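PDB 3QWX: cell death abnormality protein 2 from Caenorhabditis elegans, which is a CRK-family SH2/SH3 signalling adaptor required for engulfment of cell corpses and for cell migration, acting in a ternary complex with ced-5 and ced-12. Local coordinates for residues A[38-43]-A[49-54]; A[65-70]-A[90-95]. All blocks are in the same frame, centred on the assembly; numbering follows the deposited sequence.

In the fold
Both contacts belong to the SH2 domain, which precedes an SH3 domain in this chain. Interaction 1 comes first along the chain. It joins strands 37-42 and 49-54 as a hairpin. Interaction 2 follows and sets the next strand, 62-69, against helix 92-98. Their centres lie about 12 Å apart. Strands 49-54 and 62-69 are neighbours in the same sheet, so the contacts adjoin. Leu-51 O and Tyr-49 O probably accept hydrogen bonds from the backbone N atoms of Tyr-65 and Ile-67. Helix 92-98 also reaches the hairpin, through Ile-92 on Tyr-49. One hairpin face holds the sulfate, at the probable phosphotyrosine pocket. The face with Met-40 and Leu-51 joins interaction 2 in the core under helix 92-98.

Interaction 1: A[38-43]-A[49-54]; sequences FLMRDS and YSLTVR. With SO4 (sulfate ion), chain B.
Strands 38-42 and 49-54 run antiparallel, 4.6 Å apart at their closest, with their directions 150° apart. Leu-39 pairs with Thr-52 and Arg-41 with Ser-50, and each pair exchanges two backbone hydrogen bonds. The pairs Phe-38 with Val-53 and Met-40 with Leu-51 are non-hydrogen-bonded. Their side chains lie on the apolar face of the sheet. There the CD1 methyl of Leu-51 sits 3.7 Å from Phe-38 CD2, oblique to the ring, and also touches Met-40 CG. The Met-40 chain bends at its last torsion, which places CE 3.8 Å from Tyr-49 CB.

The other face holds Leu-39, Arg-41, Ser-50 and Thr-52. Arg-41 CG stands between the backbone N and the carbonyl carbon (chi1 59°), and the chain then runs extended across the neighbouring strand. Arg-41 NE gives a hydrogen bond of 2.9 Å to Thr-52 OG1, near the guanidinium plane. Ser-50 CB lies over one face of the guanidinium, 3.4 Å from Arg-41 CZ. These contacts help to set the rotation of the group. Arg-41 NH1 hydrogen-bonds to sulfate O1 at 2.9 Å and Arg-41 NH2 to sulfate O3 at 3.1 Å, both almost straight. Ser-43 OG donates to sulfate O4 at 2.7 Å. Arg-21 NH1 and Ser-44 N also hydrogen-bond to the sulfate.

The sequence FLMRDS corresponds to the FLVRES signature of SH2 domains. The sulfate, probably from the crystallisation liquor, probably marks the phosphate site of the phosphotyrosine pocket.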
# COMPACT_ATOMS: atom_id res chain seq x y z
N PHE A 38 -8.39 3.63 0.62
CA PHE A 38 -7.74 3.21 -0.62
C PHE A 38 -6.42 2.49 -0.36
O PHE A 38 -5.82 2.58 0.72
CB PHE A 38 -7.48 4.43 -1.52
CG PHE A 38 -6.41 5.34 -0.99
CD1 PHE A 38 -6.71 6.30 -0.03
CD2 PHE A 38 -5.11 5.21 -1.42
CE1 PHE A 38 -5.73 7.13 0.47
CE2 PHE A 38 -4.11 6.04 -0.92
CZ PHE A 38 -4.42 7.00 0.04
N LEU A 39 -5.96 1.76 -1.38
CA LEU A 39 -4.61 1.23 -1.35
C LEU A 39 -4.05 1.19 -2.75
O LEU A 39 -4.79 1.30 -3.74
CB LEU A 39 -4.58 -0.16 -0.71
CG LEU A 39 -5.47 -1.26 -1.31
CD1 LEU A 39 -4.84 -1.86 -2.58
CD2 LEU A 39 -5.67 -2.34 -0.26
N MET A 40 -2.74 1.04 -2.84
CA MET A 40 -2.09 0.78 -4.11
C MET A 40 -1.53 -0.63 -4.13
O MET A 40 -1.27 -1.22 -3.08
CB MET A 40 -0.99 1.80 -4.38
CG MET A 40 -1.53 3.12 -4.94
SD MET A 40 -0.19 4.26 -5.21
CE MET A 40 0.69 3.46 -6.56
N ARG A 41 -1.38 -1.17 -5.32
CA ARG A 41 -0.93 -2.54 -5.51
C ARG A 41 -0.43 -2.67 -6.93
O ARG A 41 -0.50 -1.72 -7.71
CB ARG A 41 -2.09 -3.52 -5.30
CG ARG A 41 -3.25 -3.29 -6.23
CD ARG A 41 -4.42 -4.23 -5.99
NE ARG A 41 -5.54 -3.84 -6.84
CZ ARG A 41 -5.63 -4.15 -8.13
NH1 ARG A 41 -4.67 -4.85 -8.71
NH2 ARG A 41 -6.67 -3.75 -8.86
N ASP A 42 0.06 -3.86 -7.29
CA ASP A 42 0.45 -4.11 -8.67
C ASP A 42 -0.75 -4.36 -9.58
O ASP A 42 -1.72 -5.01 -9.19
CB ASP A 42 1.45 -5.27 -8.74
CG ASP A 42 2.71 -4.96 -7.98
OD1 ASP A 42 3.27 -3.87 -8.20
OD2 ASP A 42 3.13 -5.78 -7.13
N SER A 43 -0.69 -3.83 -10.79
CA SER A 43 -1.68 -4.16 -11.81
C SER A 43 -1.39 -5.54 -12.44
O SER A 43 -0.28 -6.06 -12.33
CB SER A 43 -1.67 -3.09 -12.91
OG SER A 43 -2.51 -3.44 -13.98
N TYR A 49 0.69 0.26 -11.90
CA TYR A 49 0.12 0.15 -10.57
C TYR A 49 -1.39 0.25 -10.69
O TYR A 49 -1.92 0.74 -11.67
CB TYR A 49 0.63 1.26 -9.64
CG TYR A 49 2.09 1.14 -9.27
CD1 TYR A 49 2.56 0.03 -8.56
CD2 TYR A 49 2.99 2.14 -9.60
CE1 TYR A 49 3.89 -0.07 -8.22
CE2 TYR A 49 4.32 2.04 -9.25
CZ TYR A 49 4.77 0.93 -8.57
OH TYR A 49 6.10 0.84 -8.22
N SER A 50 -2.07 -0.24 -9.66
CA SER A 50 -3.50 -0.10 -9.57
C SER A 50 -3.82 0.58 -8.26
O SER A 50 -3.23 0.27 -7.23
CB SER A 50 -4.18 -1.48 -9.58
OG SER A 50 -4.32 -1.95 -10.90
N LEU A 51 -4.75 1.53 -8.33
CA LEU A 51 -5.30 2.19 -7.16
C LEU A 51 -6.68 1.59 -6.94
O LEU A 51 -7.53 1.66 -7.84
CB LEU A 51 -5.40 3.69 -7.44
CG LEU A 51 -6.04 4.60 -6.39
CD1 LEU A 51 -5.21 4.67 -5.11
CD2 LEU A 51 -6.23 5.99 -6.97
N THR A 52 -6.91 1.03 -5.77
CA THR A 52 -8.22 0.45 -5.40
C THR A 52 -8.85 1.26 -4.25
O THR A 52 -8.20 1.50 -3.23
CB THR A 52 -8.09 -1.06 -4.99
OG1 THR A 52 -7.46 -1.79 -6.05
CG2 THR A 52 -9.46 -1.68 -4.72
N VAL A 53 -10.11 1.67 -4.44
CA VAL A 53 -10.78 2.61 -3.55
C VAL A 53 -12.22 2.18 -3.21
O VAL A 53 -12.97 1.75 -4.08
CB VAL A 53 -10.85 4.04 -4.17
CG1 VAL A 53 -11.14 5.09 -3.11
CG2 VAL A 53 -9.56 4.38 -4.89
N ARG A 54 -12.60 2.31 -1.95
CA ARG A 54 -14.00 2.17 -1.54
C ARG A 54 -14.67 3.52 -1.78
O ARG A 54 -14.33 4.51 -1.12
CB ARG A 54 -14.07 1.81 -0.05
CG ARG A 54 -15.48 1.75 0.54
CD ARG A 54 -16.35 0.68 -0.09
NE ARG A 54 -17.57 0.47 0.70
CZ ARG A 54 -17.65 -0.37 1.73
NH1 ARG A 54 -16.60 -1.10 2.08
NH2 ARG A 54 -18.80 -0.50 2.40
S SO4 B . -5.75 -5.19 -12.48
O1 SO4 B . -4.80 -5.71 -11.50
O2 SO4 B . -6.37 -6.31 -13.18
O3 SO4 B . -6.79 -4.39 -11.84
O4 SO4 B . -5.03 -4.33 -13.41

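Interaction 2: A[65-70]-A[90-95]; sequences YLIERG and PDIPAL
Asp-91 OD1 accepts a hydrogen bond of 2.7 Å from Ala-94 N at the start of the helix whose Ile-92 and Leu-95 meet Ile-67 of strand 65-69. The bond runs nearly along the C-O axis of the carboxylate. Asp-91 is at the N-cap position, and this is its capping bond. Its chi1 of 53° folds the carboxylate back over the first turn. The carbonyl Asp-91 O accepts the first i to i+4 helical bond from Leu-95 N, 3.1 Å. Pro-93 has no N-H to offer there. The carboxylate would probably also be stabilised by the positive end of the helix dipole.

In SH2 domains a helix covers each face of the central sheet. Helix 92-98 is the later one in the chain, and helix 21-29 lies on the other face.

No hydrogen bond crosses between the two segments. The contact is apolar and small, burying 127 Å² in all. Ile-67 points toward the helix. Ile-67 CG2 lies 4.0 Å from Leu-95 CD1, and Ile-67 CG1 is close to the same methyl. One branch of the leucine therefore does the touching on the helix side. Leu-95 CG is anti to the backbone N (chi1 178°), which carries it toward Ile-67, and chi2 of 157° turns CD1 to it. Ile-92 makes a looser contact, with CG1 4.5 Å from Ile-67 CG2. Ile-92 also packs on Tyr-49 and Met-40 of the hairpin. Ile-67 also packs on Leu-51, while Val-82 touches both Ile-67 and Leu-95. Ile-84 adds to the surroundings of Leu-95.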
# COMPACT_ATOMS: atom_id res chain seq x y z
N TYR A 65 -8.34 1.58 -10.47
CA TYR A 65 -7.80 2.48 -11.48
C TYR A 65 -6.40 2.11 -11.89
O TYR A 65 -5.52 1.94 -11.06
CB TYR A 65 -7.80 3.92 -10.97
CG TYR A 65 -9.17 4.35 -10.57
CD1 TYR A 65 -10.03 4.93 -11.50
CD2 TYR A 65 -9.63 4.14 -9.28
CE1 TYR A 65 -11.30 5.30 -11.16
CE2 TYR A 65 -10.89 4.51 -8.92
CZ TYR A 65 -11.73 5.09 -9.86
OH TYR A 65 -12.99 5.45 -9.50
N LEU A 66 -6.20 1.99 -13.20
CA LEU A 66 -4.88 1.69 -13.72
C LEU A 66 -4.08 2.99 -13.73
O LEU A 66 -4.51 4.00 -14.29
CB LEU A 66 -5.01 1.15 -15.14
CG LEU A 66 -3.88 0.30 -15.73
CD1 LEU A 66 -3.85 0.45 -17.25
CD2 LEU A 66 -2.55 0.66 -15.13
N ILE A 67 -2.92 2.97 -13.08
CA ILE A 67 -2.02 4.12 -13.10
C ILE A 67 -0.94 3.79 -14.11
O ILE A 67 -0.05 2.97 -13.86
CB ILE A 67 -1.42 4.39 -11.70
CG1 ILE A 67 -2.53 4.74 -10.69
CG2 ILE A 67 -0.33 5.49 -11.76
CD1 ILE A 67 -2.02 5.01 -9.30
N GLU A 68 -1.03 4.41 -15.28
CA GLU A 68 -0.13 4.10 -16.38
C GLU A 68 1.08 5.01 -16.39
O GLU A 68 0.98 6.21 -16.14
CB GLU A 68 -0.85 4.21 -17.72
CG GLU A 68 -2.17 3.49 -17.73
CD GLU A 68 -2.88 3.62 -19.05
OE1 GLU A 68 -2.34 3.13 -20.06
OE2 GLU A 68 -3.98 4.21 -19.07
N ARG A 69 2.24 4.42 -16.65
CA ARG A 69 3.47 5.19 -16.76
C ARG A 69 3.66 5.63 -18.20
O ARG A 69 3.48 4.84 -19.15
CB ARG A 69 4.67 4.37 -16.30
CG ARG A 69 5.98 5.11 -16.48
CD ARG A 69 7.06 4.54 -15.61
NE ARG A 69 7.29 3.13 -15.90
CZ ARG A 69 8.42 2.50 -15.59
NH1 ARG A 69 9.42 3.17 -15.01
NH2 ARG A 69 8.55 1.20 -15.87
N GLY A 70 4.02 6.90 -18.37
CA GLY A 70 4.14 7.47 -19.69
C GLY A 70 5.55 7.33 -20.23
O GLY A 70 6.34 6.54 -19.73
N PRO A 90 2.66 14.67 -12.98
CA PRO A 90 4.13 14.60 -13.06
C PRO A 90 4.66 13.35 -12.37
O PRO A 90 5.66 12.77 -12.82
CB PRO A 90 4.58 15.85 -12.31
CG PRO A 90 3.45 16.80 -12.46
CD PRO A 90 2.21 15.94 -12.40
N ASP A 91 4.00 12.94 -11.29
CA ASP A 91 4.40 11.78 -10.52
C ASP A 91 3.21 11.19 -9.74
O ASP A 91 2.10 11.73 -9.79
CB ASP A 91 5.58 12.12 -9.58
CG ASP A 91 5.31 13.35 -8.67
OD1 ASP A 91 4.15 13.61 -8.28
OD2 ASP A 91 6.27 14.06 -8.32
N ILE A 92 3.44 10.08 -9.06
CA ILE A 92 2.40 9.43 -8.27
C ILE A 92 1.96 10.27 -7.05
O ILE A 92 0.78 10.30 -6.71
CB ILE A 92 2.82 7.98 -7.86
CG1 ILE A 92 2.88 7.07 -9.10
CG2 ILE A 92 1.86 7.41 -6.83
CD1 ILE A 92 3.56 5.71 -8.87
N PRO A 93 2.90 10.96 -6.38
CA PRO A 93 2.38 11.77 -5.27
C PRO A 93 1.46 12.89 -5.76
O PRO A 93 0.45 13.19 -5.10
CB PRO A 93 3.66 12.32 -4.62
CG PRO A 93 4.71 11.23 -4.93
CD PRO A 93 4.37 10.86 -6.35
N ALA A 94 1.79 13.49 -6.89
CA ALA A 94 0.97 14.54 -7.47
C ALA A 94 -0.42 13.99 -7.80
O ALA A 94 -1.43 14.64 -7.53
CB ALA A 94 1.63 15.13 -8.71
N LEU A 95 -0.46 12.78 -8.36
CA LEU A 95 -1.72 12.11 -8.69
C LEU A 95 -2.54 11.88 -7.43
O LEU A 95 -3.73 12.17 -7.41
CB LEU A 95 -1.45 10.77 -9.39
CG LEU A 95 -2.62 9.85 -9.80
CD1 LEU A 95 -2.20 8.90 -10.92
CD2 LEU A 95 -3.18 9.07 -8.61